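Local coordinates for alcohol dehydrogenase IV (Corynebacterium glutamicum, PDB 3IV7), which probably reduces maleylacetate with a nicotinamide cofactor, as a member of the iron-containing alcohol dehydrogenase family, at residues V40-E48 against T100-A108; S167-L175 against L295-P305. One frame throughout, in Å; residues are numbered along the deposited sequence.

Contact 1 comes first along the chain and contact 2 follows; the two lie on opposite sides of the chain's centre, about 27 Å between their own centres and about 10 Å between nearest atoms. They share no helix or strand. Contact 1 sets helix 98-111 against strand 40-43 of the parallel sheet in the alpha/beta N-terminal half, the part that binds the dinucleotide in this family. Contact 2 pairs helix 164-181 with helix 291-301 and the turn after it in the all-helical C-terminal half, which carries the metal site in relatives. Each belongs to the buried interior of one half, and neither is touched by the second chain of the assembly.

Contact 1: residues V40-E48 against T100-A108; sequences VMVIAGERE and TIGLAKAIA
Ile43 carries this contact, with each branch meeting a different part of helix 98-111. Ile43 CD1 meets Ile107 CD1 tip to tip at 3.7 Å and lies 3.9 Å from Ala104 CB. The other branch turns to the helix start, where Ile43 CG2 packs 3.9 Å from Thr100 CG2 and also reaches Leu103 CD2. With CG1 beside the backbone N (chi1 -62°), the long arm runs along the helix while CG2 stays near Thr100. Met41, two residues back on the same side of the strand, is fully extended and brings Met41 CE to 4.0 Å from Ile107 CD1.

No direct hydrogen bond joins the segments; at Gly45 and Glu48, one water bridges them. It accepts from Gly45 N at 2.8 Å and from Thr100 OG1 at 2.7 Å, and donates to Glu48 OE1. Thr100 thus splits its branches: Thr100 CG2 lies 3.3 Å from Ile43 O as well as against Ile43 CG2, and the hydroxyl goes to the water. The turn after the strand is closed by Glu48 N to Gly45 O, which probably helps set Glu48 toward the water.

The strand and helix run at 142° to each other, as expected for a helix laid over a parallel sheet of the Rossmann type. Strand 40-43 lies between strands 91-96 and 63-65, while Ala80 and Ala84 of helix 74-86 cover Ile107 and Val83 of that helix touches Met41.

Contact 2: residues S167-L175 against L295-P305; sequences SVASGLNGL and LQRLRLSVNAP
Val168 and Val302 meet where a Schellman motif ends helix 291-301; segments 167-175 and 295-301 run nearly antiparallel, 163° between their directions. Asn303, with positive phi, is the C-prime residue; Ala304 N bonds back to Arg299 O, and a longer, weak bond joins Asn303 N to Leu300 O.

Across the interface side chains meet through carbon atoms, and both Val168 methyls also lie against Val302 O. Val168 crosses Val302 at a slant, Val168 CG1 only 3.4 Å from Val302 CG2, a methyl set between its own backbone N and carbonyl carbon (chi1 -61°). One turn on, Leu172 forks: Leu172 CD1 presses 3.5 Å from Ala304 CB, while Leu172 CD2 lies 4.0 Å from Leu298 CD2. Leu175 meets Leu298 end on through their CD2 methyls, and Leu175 CD2 is 3.5 Å from Leu295 CD1 as those side chains pass in opposite directions. Beside this row, Ala169 CB meets Pro305 CG; the proline also packs on helix 256-271.

No hydrogen bond spans the segments. Arg299 instead ties its helix to the chain beyond the turn through both terminal nitrogens, partners at the guanidinium edge near its plane: Arg299 NH1 donates to Gln296 OE1 at 2.8 Å, and Arg299 NH2 to Pro305 O at 3.0 Å, N-H...O angle 161°.

Contact 1: residues V40-E48 against T100-A108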
loop_
_atom_site.group_PDB
_atom_site.type_symbol
_atom_site.label_atom_id
_atom_site.label_comp_id
_atom_site.label_asym_id
_atom_site.label_seq_id
_atom_site.Cartn_x
_atom_site.Cartn_y
_atom_site.Cartn_z
ATOM N N VAL A 40 23.247 18.491 -4.207
ATOM C CA VAL A 40 23.064 17.129 -3.881
ATOM C C VAL A 40 24.253 16.555 -3.110
ATOM O O VAL A 40 25.422 16.774 -3.466
ATOM C CB VAL A 40 22.894 16.289 -5.175
ATOM C CG1 VAL A 40 22.699 14.800 -4.838
ATOM C CG2 VAL A 40 21.723 16.825 -6.036
HETATM N N MSE A 41 23.942 15.800 -2.071
HETATM C CA MSE A 41 24.943 15.078 -1.308
HETATM C C MSE A 41 24.727 13.590 -1.514
HETATM O O MSE A 41 23.647 13.068 -1.224
HETATM C CB MSE A 41 24.826 15.427 0.165
HETATM C CG MSE A 41 25.812 14.678 1.130
HETATM SE SE MSE A 41 25.565 15.385 2.937
HETATM C CE MSE A 41 26.813 14.314 3.964
ATOM N N VAL A 42 25.746 12.910 -2.043
ATOM C CA VAL A 42 25.690 11.458 -2.227
ATOM C C VAL A 42 26.451 10.772 -1.082
ATOM O O VAL A 42 27.604 11.122 -0.762
ATOM C CB VAL A 42 26.273 11.022 -3.587
ATOM C CG1 VAL A 42 26.364 9.521 -3.670
ATOM C CG2 VAL A 42 25.404 11.554 -4.742
ATOM N N ILE A 43 25.792 9.815 -0.461
ATOM C CA ILE A 43 26.332 9.115 0.685
ATOM C C ILE A 43 26.523 7.674 0.285
ATOM O O ILE A 43 25.571 7.009 -0.129
ATOM C CB ILE A 43 25.353 9.194 1.904
ATOM C CG1 ILE A 43 25.162 10.631 2.333
ATOM C CG2 ILE A 43 25.864 8.326 3.077
ATOM C CD1 ILE A 43 23.881 10.890 3.051
ATOM N N ALA A 44 27.738 7.176 0.442
ATOM C CA ALA A 44 28.046 5.791 0.084
ATOM C C ALA A 44 29.366 5.381 0.767
ATOM O O ALA A 44 30.271 6.171 0.857
ATOM C CB ALA A 44 28.182 5.653 -1.468
ATOM N N GLY A 45 29.434 4.161 1.274
ATOM C CA GLY A 45 30.671 3.660 1.854
ATOM C C GLY A 45 31.722 3.498 0.768
ATOM O O GLY A 45 31.385 3.375 -0.430
ATOM N N GLU A 46 32.990 3.518 1.177
ATOM C CA GLU A 46 34.142 3.410 0.250
ATOM C C GLU A 46 33.973 2.288 -0.758
ATOM O O GLU A 46 34.265 2.460 -1.921
ATOM C CB GLU A 46 35.427 3.184 1.045
ATOM C CG GLU A 46 35.863 4.392 1.894
ATOM C CD GLU A 46 36.881 4.021 3.000
ATOM O OE1 GLU A 46 37.534 2.955 2.885
ATOM O OE2 GLU A 46 37.018 4.805 3.979
ATOM N N ARG A 47 33.449 1.154 -0.310
ATOM C CA ARG A 47 33.264 0.015 -1.167
ATOM C C ARG A 47 32.108 0.187 -2.167
ATOM O O ARG A 47 31.947 -0.644 -3.047
ATOM C CB ARG A 47 33.009 -1.248 -0.335
ATOM C CG ARG A 47 34.179 -1.683 0.533
ATOM C CD ARG A 47 33.751 -2.802 1.487
ATOM N N GLU A 48 31.259 1.205 -1.982
ATOM C CA GLU A 48 30.181 1.462 -2.933
ATOM C C GLU A 48 30.378 2.744 -3.699
ATOM O O GLU A 48 29.550 3.093 -4.530
ATOM C CB GLU A 48 28.821 1.520 -2.233
ATOM C CG GLU A 48 28.167 0.159 -2.010
ATOM C CD GLU A 48 28.623 -0.488 -0.732
ATOM O OE1 GLU A 48 28.353 0.090 0.357
ATOM O OE2 GLU A 48 29.213 -1.586 -0.813
ATOM N N THR A 100 24.300 2.661 5.252
ATOM C CA THR A 100 24.384 3.830 4.408
ATOM C C THR A 100 23.063 4.586 4.444
ATOM O O THR A 100 23.025 5.785 4.647
ATOM C CB THR A 100 24.709 3.431 2.990
ATOM O OG1 THR A 100 25.872 2.579 2.998
ATOM C CG2 THR A 100 24.967 4.696 2.142
ATOM N N ILE A 101 21.978 3.857 4.263
ATOM C CA ILE A 101 20.654 4.432 4.382
ATOM C C ILE A 101 20.477 4.951 5.808
ATOM O O ILE A 101 19.861 6.004 6.032
ATOM C CB ILE A 101 19.569 3.402 4.041
ATOM C CG1 ILE A 101 19.639 3.023 2.534
ATOM C CG2 ILE A 101 18.189 3.955 4.383
ATOM C CD1 ILE A 101 18.897 1.708 2.155
ATOM N N GLY A 102 21.054 4.236 6.770
ATOM C CA GLY A 102 20.954 4.632 8.183
ATOM C C GLY A 102 21.543 6.016 8.451
ATOM O O GLY A 102 20.973 6.806 9.237
ATOM N N LEU A 103 22.676 6.322 7.805
ATOM C CA LEU A 103 23.315 7.608 7.982
ATOM C C LEU A 103 22.501 8.727 7.324
ATOM O O LEU A 103 22.363 9.814 7.888
ATOM C CB LEU A 103 24.759 7.588 7.451
ATOM C CG LEU A 103 25.580 8.865 7.686
ATOM C CD1 LEU A 103 25.681 9.193 9.169
ATOM C CD2 LEU A 103 27.007 8.786 7.037
ATOM N N ALA A 104 21.931 8.458 6.159
ATOM C CA ALA A 104 21.095 9.451 5.489
ATOM C C ALA A 104 19.922 9.772 6.399
ATOM O O ALA A 104 19.579 10.929 6.593
ATOM C CB ALA A 104 20.618 8.934 4.103
ATOM N N LYS A 105 19.362 8.745 7.025
ATOM C CA LYS A 105 18.255 8.934 7.940
ATOM C C LYS A 105 18.693 9.788 9.131
ATOM O O LYS A 105 17.975 10.679 9.558
ATOM C CB LYS A 105 17.728 7.578 8.430
ATOM C CG LYS A 105 16.891 6.784 7.398
ATOM C CD LYS A 105 16.439 5.458 8.015
ATOM C CE LYS A 105 15.263 4.853 7.254
ATOM N NZ LYS A 105 14.857 3.558 7.822
ATOM N N ALA A 106 19.853 9.478 9.697
ATOM C CA ALA A 106 20.340 10.236 10.836
ATOM C C ALA A 106 20.446 11.735 10.483
ATOM O O ALA A 106 20.082 12.599 11.297
ATOM C CB ALA A 106 21.657 9.685 11.345
ATOM N N ILE A 107 20.874 12.036 9.263
ATOM C CA ILE A 107 20.978 13.436 8.806
ATOM C C ILE A 107 19.607 14.081 8.697
ATOM O O ILE A 107 19.415 15.211 9.121
ATOM C CB ILE A 107 21.687 13.567 7.440
ATOM C CG1 ILE A 107 23.119 13.038 7.518
ATOM C CG2 ILE A 107 21.739 15.075 7.019
ATOM C CD1 ILE A 107 23.816 12.881 6.126
ATOM N N ALA A 108 18.647 13.355 8.114
ATOM C CA ALA A 108 17.279 13.870 7.975
ATOM C C ALA A 108 16.602 14.145 9.333
ATOM O O ALA A 108 15.747 15.017 9.439
ATOM C CB ALA A 108 16.451 12.907 7.163
HETATM O O HOH W 1 27.299 2.390 0.664
#

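Contact 2: residues S167-L175 against L295-P305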
loop_
_atom_site.group_PDB
_atom_site.type_symbol
_atom_site.label_atom_id
_atom_site.label_comp_id
_atom_site.label_asym_id
_atom_site.label_seq_id
_atom_site.Cartn_x
_atom_site.Cartn_y
_atom_site.Cartn_z
ATOM N N SER A 167 23.377 -12.126 -0.019
ATOM C CA SER A 167 22.111 -11.966 -0.713
ATOM C C SER A 167 21.044 -12.825 -0.030
ATOM O O SER A 167 19.904 -12.378 0.189
ATOM C CB SER A 167 22.236 -12.388 -2.194
ATOM O OG SER A 167 23.166 -11.604 -2.924
ATOM N N VAL A 168 21.402 -14.073 0.262
ATOM C CA VAL A 168 20.486 -15.000 0.940
ATOM C C VAL A 168 20.172 -14.524 2.384
ATOM O O VAL A 168 19.018 -14.433 2.771
ATOM C CB VAL A 168 21.062 -16.447 0.938
ATOM C CG1 VAL A 168 20.251 -17.363 1.825
ATOM C CG2 VAL A 168 21.095 -16.987 -0.471
ATOM N N ALA A 169 21.201 -14.210 3.156
ATOM C CA ALA A 169 20.982 -13.779 4.526
ATOM C C ALA A 169 20.164 -12.514 4.560
ATOM O O ALA A 169 19.212 -12.414 5.342
ATOM C CB ALA A 169 22.293 -13.595 5.266
ATOM N N SER A 170 20.506 -11.550 3.699
ATOM C CA SER A 170 19.763 -10.286 3.648
ATOM C C SER A 170 18.356 -10.519 3.149
ATOM O O SER A 170 17.411 -9.892 3.636
ATOM C CB SER A 170 20.468 -9.222 2.768
ATOM O OG SER A 170 19.722 -7.999 2.761
ATOM N N GLY A 171 18.189 -11.398 2.175
ATOM C CA GLY A 171 16.812 -11.729 1.695
ATOM C C GLY A 171 15.940 -12.320 2.797
ATOM O O GLY A 171 14.741 -12.041 2.891
ATOM N N LEU A 172 16.546 -13.130 3.653
ATOM C CA LEU A 172 15.809 -13.740 4.757
ATOM C C LEU A 172 15.529 -12.712 5.841
ATOM O O LEU A 172 14.558 -12.844 6.581
ATOM C CB LEU A 172 16.576 -14.944 5.302
ATOM C CG LEU A 172 16.624 -16.136 4.319
ATOM C CD1 LEU A 172 17.603 -17.193 4.804
ATOM C CD2 LEU A 172 15.247 -16.757 4.113
ATOM N N ASN A 173 16.385 -11.685 5.942
ATOM C CA ASN A 173 16.096 -10.504 6.790
ATOM C C ASN A 173 14.781 -9.870 6.292
ATOM O O ASN A 173 13.840 -9.618 7.078
ATOM C CB ASN A 173 17.247 -9.536 6.662
ATOM C CG ASN A 173 17.117 -8.281 7.538
ATOM O OD1 ASN A 173 16.155 -8.078 8.309
ATOM N ND2 ASN A 173 18.066 -7.415 7.373
ATOM N N GLY A 174 14.688 -9.709 4.977
ATOM C CA GLY A 174 13.489 -9.171 4.338
ATOM C C GLY A 174 12.306 -10.086 4.590
ATOM O O GLY A 174 11.228 -9.625 4.920
ATOM N N LEU A 175 12.548 -11.401 4.538
ATOM C CA LEU A 175 11.512 -12.369 4.811
ATOM C C LEU A 175 10.995 -12.270 6.265
ATOM O O LEU A 175 9.797 -12.434 6.506
ATOM C CB LEU A 175 11.991 -13.783 4.500
ATOM C CG LEU A 175 10.888 -14.792 4.286
ATOM C CD1 LEU A 175 10.001 -14.327 3.155
ATOM C CD2 LEU A 175 11.481 -16.256 3.992
ATOM N N LEU A 295 9.046 -22.263 4.675
ATOM C CA LEU A 295 10.274 -21.609 5.080
ATOM C C LEU A 295 11.455 -22.595 5.043
ATOM O O LEU A 295 12.522 -22.249 4.568
ATOM C CB LEU A 295 10.151 -20.975 6.471
ATOM C CG LEU A 295 11.426 -20.257 6.985
ATOM C CD1 LEU A 295 11.880 -19.165 5.968
ATOM C CD2 LEU A 295 11.155 -19.645 8.341
ATOM N N GLN A 296 11.243 -23.821 5.534
ATOM C CA GLN A 296 12.314 -24.825 5.584
ATOM C C GLN A 296 12.788 -25.242 4.183
ATOM O O GLN A 296 13.989 -25.390 3.956
ATOM C CB GLN A 296 11.889 -26.044 6.405
ATOM C CG GLN A 296 11.747 -25.788 7.904
ATOM C CD GLN A 296 13.050 -25.356 8.580
ATOM O OE1 GLN A 296 13.355 -24.163 8.659
ATOM N NE2 GLN A 296 13.770 -26.322 9.159
ATOM N N ARG A 297 11.850 -25.398 3.244
ATOM C CA ARG A 297 12.203 -25.691 1.860
ATOM C C ARG A 297 12.989 -24.567 1.235
ATOM O O ARG A 297 13.898 -24.813 0.447
ATOM C CB ARG A 297 10.962 -25.942 1.023
ATOM C CG ARG A 297 10.314 -27.223 1.326
ATOM C CD ARG A 297 9.042 -27.420 0.558
ATOM N NE ARG A 297 8.355 -28.645 0.988
ATOM C CZ ARG A 297 7.206 -29.086 0.486
ATOM N NH1 ARG A 297 6.598 -28.423 -0.492
ATOM N NH2 ARG A 297 6.671 -30.209 0.953
ATOM N N LEU A 298 12.609 -23.328 1.525
ATOM C CA LEU A 298 13.354 -22.201 1.025
ATOM C C LEU A 298 14.756 -22.232 1.583
ATOM O O LEU A 298 15.754 -22.136 0.821
ATOM C CB LEU A 298 12.678 -20.891 1.376
ATOM C CG LEU A 298 13.472 -19.628 1.056
ATOM C CD1 LEU A 298 13.777 -19.511 -0.451
ATOM C CD2 LEU A 298 12.675 -18.433 1.549
ATOM N N ARG A 299 14.858 -22.397 2.897
ATOM C CA ARG A 299 16.165 -22.397 3.564
ATOM C C ARG A 299 17.098 -23.462 3.025
ATOM O O ARG A 299 18.278 -23.189 2.749
ATOM C CB ARG A 299 16.003 -22.545 5.071
ATOM C CG ARG A 299 15.379 -21.297 5.728
ATOM C CD ARG A 299 15.215 -21.466 7.186
ATOM N NE ARG A 299 16.504 -21.535 7.846
ATOM C CZ ARG A 299 16.889 -22.486 8.693
ATOM N NH1 ARG A 299 16.079 -23.493 9.036
ATOM N NH2 ARG A 299 18.097 -22.420 9.227
ATOM N N LEU A 300 16.589 -24.672 2.845
ATOM C CA LEU A 300 17.402 -25.723 2.252
ATOM C C LEU A 300 17.820 -25.335 0.820
ATOM O O LEU A 300 18.963 -25.476 0.448
ATOM C CB LEU A 300 16.632 -27.039 2.229
ATOM C CG LEU A 300 17.470 -28.251 1.849
ATOM C CD1 LEU A 300 18.666 -28.328 2.758
ATOM C CD2 LEU A 300 16.639 -29.543 1.941
ATOM N N SER A 301 16.899 -24.767 0.042
ATOM C CA SER A 301 17.216 -24.444 -1.351
ATOM C C SER A 301 18.223 -23.297 -1.500
ATOM O O SER A 301 18.854 -23.174 -2.530
ATOM C CB SER A 301 15.952 -24.161 -2.158
ATOM O OG SER A 301 15.480 -22.850 -1.916
ATOM N N VAL A 302 18.392 -22.469 -0.474
ATOM C CA VAL A 302 19.337 -21.352 -0.581
ATOM C C VAL A 302 20.545 -21.498 0.342
ATOM O O VAL A 302 21.293 -20.544 0.539
ATOM C CB VAL A 302 18.644 -19.995 -0.340
ATOM C CG1 VAL A 302 17.530 -19.766 -1.407
ATOM C CG2 VAL A 302 18.064 -19.902 1.128
ATOM N N ASN A 303 20.745 -22.702 0.885
ATOM C CA ASN A 303 21.787 -22.931 1.884
ATOM C C ASN A 303 21.820 -21.841 2.989
ATOM O O ASN A 303 22.863 -21.290 3.275
ATOM C CB ASN A 303 23.163 -23.011 1.204
ATOM C CG ASN A 303 24.222 -23.561 2.123
ATOM O OD1 ASN A 303 23.908 -24.218 3.116
ATOM N ND2 ASN A 303 25.485 -23.292 1.811
ATOM N N ALA A 304 20.681 -21.609 3.635
ATOM C CA ALA A 304 20.510 -20.509 4.582
ATOM C C ALA A 304 21.341 -20.629 5.821
ATOM O O ALA A 304 21.681 -21.695 6.206
ATOM C CB ALA A 304 19.006 -20.385 4.975
ATOM N N PRO A 305 21.615 -19.499 6.497
ATOM C CA PRO A 305 22.333 -19.566 7.799
ATOM C C PRO A 305 21.628 -20.497 8.771
ATOM O O PRO A 305 20.401 -20.518 8.797
ATOM C CB PRO A 305 22.285 -18.115 8.290
ATOM C CG PRO A 305 22.275 -17.318 6.990
ATOM C CD PRO A 305 21.430 -18.116 6.042
#